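Local atomic coordinates of methylenetetrahydrofolate--tRNA-(uracil-5-)-methyltransferase TrmFO (Thermus thermophilus, PDB entry 3G5S), a protein that catalyses the folate- and FAD-dependent methylation of uridine 54 in tRNA to 5-methyluridine, with methylenetetrahydrofolate as carbon donor and NADH or NADPH as reductant. Residues T19-R22 with P26-L29; A155-A160 with E221-V226; A206-P211 with L229-Y234. All coordinates share one frame; numbering follows the deposited sequence.

Contact 1. Residues T19-R22 with P26-L29; sequences TLLR and PVRL
Val27 meets Leu20 and Leu21 with a single methyl, CG2, which reaches from the strand to two neighbouring side chains on the last turn of the helix. The bond from its CA to CB heads for the helix. With CG1 anti to the backbone N (chi1 173°), CG2 takes the branch beside that N and reaches the leucines. Its first partner is the base of a side chain rather than its end: Val27 CG2 lies 3.5 Å from Leu20 CB, tighter than usual for two carbons, while the CD1 methyl of Leu20 stays further off at 4.0 Å. Its second partner is a branch end, for Leu21 CD2 lies 3.8 Å from the same Val27 CG2, with Leu21 CG just behind. Both leucines cross the valine at about a right angle, and the methyl is met by the base of one side chain and a branch end of the other. Leu20 leaves the helix on the side facing the strand; Leu21 starts off to one side, and its CD2 branch closes the distance.

All three residues are buried, and the contact is purely apolar. Leu20 also packs on Val4 and Val6 of strand 4-7 and touches Ala358 of helix 343-361, while Leu21 and Val27 both touch Leu114 of strand 114-117. This is the second half of a beta-alpha-beta crossover, strand 4-7, helix 11-22, strand 27-30, characteristic of the Rossmann-type FAD-binding fold, whose predicted FAD-binding residues, Gly8 to Gly13, lie where strand 4-7 turns into helix 11-22.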
# COMPACT_ATOMS: atom_id res chain seq x y z
N THR A 19 -17.39 -9.57 5.36
CA THR A 19 -17.09 -9.63 6.78
C THR A 19 -18.31 -9.23 7.62
O THR A 19 -18.67 -9.90 8.59
CB THR A 19 -15.88 -8.74 7.13
OG1 THR A 19 -14.80 -9.03 6.24
CG2 THR A 19 -15.42 -8.98 8.55
N LEU A 20 -18.94 -8.13 7.23
CA LEU A 20 -20.16 -7.69 7.88
C LEU A 20 -21.23 -8.78 7.82
O LEU A 20 -21.85 -9.11 8.84
CB LEU A 20 -20.64 -6.41 7.21
CG LEU A 20 -19.88 -5.15 7.61
CD1 LEU A 20 -19.75 -4.16 6.46
CD2 LEU A 20 -20.56 -4.49 8.80
N LEU A 21 -21.45 -9.33 6.64
CA LEU A 21 -22.49 -10.34 6.45
C LEU A 21 -22.23 -11.58 7.31
O LEU A 21 -23.16 -12.13 7.90
CB LEU A 21 -22.60 -10.71 4.97
CG LEU A 21 -23.03 -9.57 4.04
CD1 LEU A 21 -22.82 -9.94 2.58
CD2 LEU A 21 -24.48 -9.17 4.30
N ARG A 22 -20.97 -12.01 7.37
CA ARG A 22 -20.57 -13.17 8.17
C ARG A 22 -20.89 -12.99 9.64
O ARG A 22 -21.17 -13.96 10.35
CB ARG A 22 -19.07 -13.47 8.02
CG ARG A 22 -18.62 -13.85 6.63
CD ARG A 22 -17.27 -14.55 6.66
NE ARG A 22 -16.10 -13.68 6.65
CZ ARG A 22 -14.98 -13.97 7.32
NH1 ARG A 22 -14.93 -15.05 8.07
NH2 ARG A 22 -13.93 -13.17 7.26
N PRO A 26 -26.42 -6.54 8.37
CA PRO A 26 -26.84 -6.28 6.99
C PRO A 26 -26.04 -5.16 6.34
O PRO A 26 -25.54 -4.25 7.01
CB PRO A 26 -28.31 -5.85 7.15
CG PRO A 26 -28.72 -6.42 8.46
CD PRO A 26 -27.51 -6.32 9.33
N VAL A 27 -25.95 -5.23 5.01
CA VAL A 27 -25.09 -4.36 4.24
C VAL A 27 -25.88 -3.73 3.10
O VAL A 27 -26.75 -4.37 2.50
CB VAL A 27 -23.89 -5.15 3.66
CG1 VAL A 27 -23.07 -4.29 2.70
CG2 VAL A 27 -23.01 -5.68 4.80
N ARG A 28 -25.57 -2.46 2.84
CA ARG A 28 -26.00 -1.76 1.65
C ARG A 28 -24.73 -1.49 0.86
O ARG A 28 -23.92 -0.65 1.24
CB ARG A 28 -26.68 -0.45 2.04
CG ARG A 28 -27.28 0.31 0.88
CD ARG A 28 -28.01 1.57 1.35
NE ARG A 28 -29.16 1.26 2.21
CZ ARG A 28 -29.19 1.47 3.53
NH1 ARG A 28 -28.14 1.98 4.16
NH2 ARG A 28 -30.28 1.16 4.22
N LEU A 29 -24.56 -2.24 -0.23
CA LEU A 29 -23.35 -2.19 -1.03
C LEU A 29 -23.60 -1.37 -2.27
O LEU A 29 -24.42 -1.75 -3.12
CB LEU A 29 -22.93 -3.61 -1.41
CG LEU A 29 -21.69 -3.77 -2.29
CD1 LEU A 29 -20.46 -3.22 -1.60
CD2 LEU A 29 -21.50 -5.24 -2.64

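Contact 2. Residues A155-A160 with E221-V226; sequences AYYDAA and EACVPV. With GSH (glutathione), chain C.
Cys223 SG and the sulfur of glutathione, SG2, are modelled 2.5 Å apart, longer than a disulfide bond and far shorter than two non-bonded sulfurs in van der Waals contact, so the nature of that pair is doubtful. The rest of the contact shows how the cysteine sulfur is placed. With SG anti to the backbone N (chi1 177°), the cysteine reaches across to the loop 155-160. There SG lies obliquely to the ring of Tyr157, 5.2 Å from its centroid, a sulfur-aromatic contact made neither squarely over the face nor at the edge. The phenol end of the ring comes alongside the other atom of the side chain, Tyr157 OH lying 3.6 Å from Cys223 CB. One face of the ring is met by the glutathione carboxylate oxygen O11, above its rim.

The loop grips the ligand through its backbone. Glutathione N1 gives a hydrogen bond to Tyr157 O at 2.8 Å. Less certain, because Asp158 and Ala159 each have a second conformer, are the bonds from N1 to Asp158 O and from N3 to Ala159 O, and the packing of Ala159 CB on Cys223 SG. Tyr312 OH and Gly276 N hold the ligand further. Phe220 meets the Tyr157 ring edge-to-face. With glutathione's sulfur lying beside Cys223 SG, the chemistry is consistent with a mixture of free and disulfide-linked states, which this distance alone cannot settle.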
# COMPACT_ATOMS: atom_id res chain seq x y z
N ALA A 155 -4.88 12.83 -2.23
CA ALA A 155 -4.02 12.96 -3.39
C ALA A 155 -4.65 12.25 -4.58
O ALA A 155 -5.45 11.33 -4.41
CB ALA A 155 -2.65 12.37 -3.08
N TYR A 156 -4.27 12.68 -5.78
CA TYR A 156 -4.79 12.10 -7.02
C TYR A 156 -3.76 11.24 -7.75
O TYR A 156 -4.10 10.56 -8.71
CB TYR A 156 -5.30 13.19 -7.96
CG TYR A 156 -6.55 13.87 -7.46
CD1 TYR A 156 -7.78 13.23 -7.51
CD2 TYR A 156 -6.50 15.15 -6.93
CE1 TYR A 156 -8.93 13.85 -7.04
CE2 TYR A 156 -7.64 15.78 -6.47
CZ TYR A 156 -8.85 15.12 -6.53
OH TYR A 156 -9.98 15.75 -6.06
N TYR A 157 -2.50 11.30 -7.31
CA TYR A 157 -1.45 10.47 -7.87
C TYR A 157 -0.48 10.12 -6.76
O TYR A 157 -0.40 10.82 -5.76
CB TYR A 157 -0.73 11.16 -9.04
CG TYR A 157 0.06 12.41 -8.69
CD1 TYR A 157 1.35 12.34 -8.19
CD2 TYR A 157 -0.49 13.67 -8.91
CE1 TYR A 157 2.07 13.48 -7.89
CE2 TYR A 157 0.23 14.82 -8.61
CZ TYR A 157 1.51 14.72 -8.11
OH TYR A 157 2.22 15.87 -7.81
N ASP A 158 0.33 9.07 -6.94
CA ASP A 158 1.25 8.66 -5.86
C ASP A 158 2.71 9.18 -5.91
O ASP A 158 3.19 9.75 -4.93
CB ASP A 158 1.21 7.15 -5.62
CG ASP A 158 1.23 6.34 -6.89
OD1 ASP A 158 1.74 6.83 -7.92
OD2 ASP A 158 0.75 5.18 -6.85
N ALA A 159 3.41 8.96 -7.02
CA ALA A 159 4.77 9.47 -7.16
C ALA A 159 5.68 9.02 -6.01
O ALA A 159 6.36 9.83 -5.38
CB ALA A 159 4.76 10.99 -7.27
N ALA A 160 5.69 7.73 -5.76
CA ALA A 160 6.50 7.14 -4.71
C ALA A 160 7.94 6.93 -5.17
O ALA A 160 8.19 6.55 -6.30
CB ALA A 160 5.90 5.82 -4.28
N GLU A 221 1.74 17.14 -13.57
CA GLU A 221 2.68 17.88 -14.40
C GLU A 221 3.94 18.60 -13.86
O GLU A 221 4.91 18.71 -14.60
CB GLU A 221 1.94 18.67 -15.50
CG GLU A 221 1.75 17.84 -16.79
CD GLU A 221 0.70 16.73 -16.66
OE1 GLU A 221 -0.38 16.98 -16.09
OE2 GLU A 221 0.96 15.60 -17.15
N ALA A 222 3.98 19.07 -12.61
CA ALA A 222 5.25 19.59 -12.08
C ALA A 222 6.08 18.53 -11.35
O ALA A 222 7.22 18.77 -10.96
CB ALA A 222 5.04 20.82 -11.21
N CYS A 223 5.49 17.36 -11.16
CA CYS A 223 6.18 16.22 -10.57
C CYS A 223 6.76 15.37 -11.69
O CYS A 223 6.04 14.66 -12.39
CB CYS A 223 5.20 15.40 -9.73
SG CYS A 223 5.91 13.91 -9.01
N VAL A 224 8.08 15.43 -11.86
CA VAL A 224 8.74 14.78 -12.98
C VAL A 224 9.56 13.59 -12.49
O VAL A 224 10.34 13.72 -11.56
CB VAL A 224 9.68 15.76 -13.72
CG1 VAL A 224 10.29 15.11 -14.94
CG2 VAL A 224 8.92 17.03 -14.10
N PRO A 225 9.37 12.42 -13.12
CA PRO A 225 10.14 11.23 -12.72
C PRO A 225 11.64 11.49 -12.83
O PRO A 225 12.05 12.20 -13.74
CB PRO A 225 9.71 10.17 -13.75
CG PRO A 225 8.41 10.67 -14.29
CD PRO A 225 8.48 12.15 -14.26
N VAL A 226 12.44 10.93 -11.92
CA VAL A 226 13.88 11.21 -11.94
C VAL A 226 14.54 10.80 -13.24
O VAL A 226 15.49 11.45 -13.68
CB VAL A 226 14.64 10.56 -10.76
CG1 VAL A 226 14.34 11.28 -9.48
CG2 VAL A 226 14.32 9.07 -10.65
N1 GSH C . 1.35 11.89 -3.85
CA1 GSH C . 1.19 12.87 -2.80
C1 GSH C . 0.61 14.19 -3.30
O11 GSH C . 0.19 14.27 -4.62
O12 GSH C . 0.26 15.01 -2.51
CB1 GSH C . 2.43 13.07 -1.93
CG1 GSH C . 3.50 14.02 -2.44
CD1 GSH C . 4.33 13.60 -3.65
OE1 GSH C . 4.03 12.67 -4.34
N2 GSH C . 5.51 14.37 -3.93
CA2 GSH C . 6.39 13.98 -4.99
C2 GSH C . 7.68 13.36 -4.46
O2 GSH C . 8.59 14.06 -4.12
CB2 GSH C . 6.64 15.21 -5.84
SG2 GSH C . 7.55 14.96 -7.38
N3 GSH C . 7.94 11.98 -4.81
CA3 GSH C . 9.22 11.39 -4.49
C3 GSH C . 9.41 11.06 -3.02
O31 GSH C . 10.47 11.14 -2.47
O32 GSH C . 8.25 10.93 -2.28

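Contact 3. Residues A206-P211 with L229-Y234; sequences AQRHTP and LARRGY
Arg231 and Arg208 lay their guanidinium groups flat on each other, an arginine-arginine stack at the surface that ties helix 226-231 to the loop following helix 193-205. Along the helix, Leu229 and Ala230 come first; their carbonyls receive the backbone N-H of Arg232, weakly, and of Gly233, while Ala230 packs its methyl on Leu203 and Leu204. Arg231 then makes the contact. Its side chain is stretched out almost straight, coming from the direction opposite to that of Arg208, and the two planes meet at 18° with their centres 3.5 Å apart. The overlap is nearly central: Arg208 NH1 sits 3.2 Å from Arg231 CZ, over one face, and Arg231 NH2 lies over the middle of the Arg208 group. Two positive groups this close would probably repel, but backbone carbonyls of helix 193-205 are likely to offset the charge: Leu204 O accepts from Arg231 NH2, and Leu203 O from Arg208 NH2. Arg232 turns to a salt bridge with Glu228, Gly233 has positive phi, at angles where a CB would be jammed against the preceding carbonyl O, and Tyr234 meets Tyr196 edge-to-face.

A leucine in place of Arg208 would probably leave Arg231 with no flat partner, held by its bond to Leu204 O, and Ala206 O and Leu203 O without their arginine donors. Arg208 folds back through its second and third torsions (-144° and 61°): NE reaches Ala206 O at 3.1 Å, and NH2 meets it at 2.7 Å, in the carbonyl plane on a lone pair, the oxygen lying in the guanidinium plane.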
# COMPACT_ATOMS: atom_id res chain seq x y z
N ALA A 206 17.78 3.31 -18.68
CA ALA A 206 17.03 2.35 -17.89
C ALA A 206 15.61 2.12 -18.43
O ALA A 206 14.95 3.05 -18.88
CB ALA A 206 16.98 2.78 -16.45
N GLN A 207 15.15 0.87 -18.37
CA GLN A 207 13.81 0.52 -18.84
C GLN A 207 12.74 1.05 -17.89
O GLN A 207 12.84 0.92 -16.67
CB GLN A 207 13.67 -0.99 -19.01
CG GLN A 207 14.47 -1.56 -20.17
CD GLN A 207 14.02 -2.95 -20.57
OE1 GLN A 207 13.39 -3.66 -19.79
NE2 GLN A 207 14.33 -3.34 -21.80
N ARG A 208 11.70 1.66 -18.47
CA ARG A 208 10.63 2.24 -17.67
C ARG A 208 9.26 1.75 -18.11
O ARG A 208 9.07 1.35 -19.26
CB ARG A 208 10.70 3.77 -17.73
CG ARG A 208 10.54 4.33 -19.13
CD ARG A 208 11.40 5.56 -19.32
NE ARG A 208 12.82 5.24 -19.14
CZ ARG A 208 13.78 6.15 -18.98
NH1 ARG A 208 13.47 7.44 -18.97
NH2 ARG A 208 15.04 5.77 -18.82
N HIS A 209 8.30 1.79 -17.19
CA HIS A 209 6.93 1.43 -17.51
C HIS A 209 6.28 2.50 -18.36
O HIS A 209 6.67 3.67 -18.31
CB HIS A 209 6.11 1.22 -16.24
CG HIS A 209 6.54 0.04 -15.43
ND1 HIS A 209 6.33 -1.26 -15.83
CD2 HIS A 209 7.17 -0.04 -14.23
CE1 HIS A 209 6.81 -2.09 -14.92
NE2 HIS A 209 7.32 -1.37 -13.93
N THR A 210 5.28 2.10 -19.14
CA THR A 210 4.53 3.04 -19.96
C THR A 210 3.20 3.36 -19.29
O THR A 210 2.49 2.45 -18.85
CB THR A 210 4.28 2.47 -21.37
OG1 THR A 210 3.44 3.37 -22.11
CG2 THR A 210 3.61 1.10 -21.29
N PRO A 211 2.87 4.65 -19.18
CA PRO A 211 1.62 5.11 -18.56
C PRO A 211 0.39 4.56 -19.27
O PRO A 211 0.43 4.28 -20.47
CB PRO A 211 1.68 6.63 -18.73
CG PRO A 211 3.13 6.94 -18.85
CD PRO A 211 3.73 5.78 -19.58
N LEU A 229 13.95 13.64 -15.51
CA LEU A 229 14.85 14.73 -15.17
C LEU A 229 16.24 14.49 -15.77
O LEU A 229 16.86 15.40 -16.31
CB LEU A 229 14.96 14.91 -13.65
CG LEU A 229 13.73 15.45 -12.92
CD1 LEU A 229 13.97 15.46 -11.42
CD2 LEU A 229 13.37 16.85 -13.41
N ALA A 230 16.71 13.25 -15.68
CA ALA A 230 18.00 12.90 -16.27
C ALA A 230 18.03 13.21 -17.76
O ALA A 230 19.01 13.76 -18.27
CB ALA A 230 18.31 11.44 -16.03
N ARG A 231 16.95 12.85 -18.46
CA ARG A 231 16.89 13.06 -19.90
C ARG A 231 16.83 14.54 -20.27
O ARG A 231 17.21 14.92 -21.37
CB ARG A 231 15.72 12.29 -20.52
CG ARG A 231 15.96 10.79 -20.59
CD ARG A 231 14.91 10.06 -21.42
NE ARG A 231 15.19 8.62 -21.49
CZ ARG A 231 14.36 7.72 -22.00
NH1 ARG A 231 13.19 8.09 -22.50
NH2 ARG A 231 14.70 6.44 -22.01
N ARG A 232 16.39 15.37 -19.34
CA ARG A 232 16.25 16.79 -19.61
C ARG A 232 17.58 17.54 -19.42
O ARG A 232 17.67 18.73 -19.70
CB ARG A 232 15.07 17.37 -18.82
CG ARG A 232 13.75 16.71 -19.29
CD ARG A 232 12.47 17.15 -18.58
NE ARG A 232 11.34 16.35 -19.06
CZ ARG A 232 10.06 16.56 -18.72
NH1 ARG A 232 9.73 17.55 -17.91
NH2 ARG A 232 9.12 15.76 -19.22
N GLY A 233 18.62 16.82 -18.99
CA GLY A 233 19.96 17.37 -18.96
C GLY A 233 20.83 16.96 -17.78
O GLY A 233 20.32 16.68 -16.70
N TYR A 234 22.14 16.96 -18.00
CA TYR A 234 23.13 16.64 -16.97
C TYR A 234 22.95 17.46 -15.69
O TYR A 234 23.14 16.95 -14.59
CB TYR A 234 24.53 16.86 -17.55
CG TYR A 234 25.69 16.51 -16.63
CD1 TYR A 234 26.29 17.48 -15.84
CD2 TYR A 234 26.19 15.22 -16.58
CE1 TYR A 234 27.36 17.16 -15.02
CE2 TYR A 234 27.26 14.89 -15.76
CZ TYR A 234 27.84 15.87 -14.98
OH TYR A 234 28.91 15.55 -14.17

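Contact 1 comes first along the chain and is complete before the others begin. It joins a helix to the parallel sheet of the FAD-binding fold, with its centre about 36 Å from that of contact 2 and about 46 Å from that of contact 3, both across the centre of the chain. Contacts 2 and 3 are neighbours, centres about 14 Å apart, and their segments alternate: 155-160, 206-211, 221-226, 229-234. Helix 226-231 connects them, starting at the end of contact 2 and running into contact 3, and Val224 packs on Leu229 and Arg232. Thus the loop carrying Cys223 at the glutathione pocket leads directly into a helix fastened at the surface, on the other side of the chain's centre from contact 1.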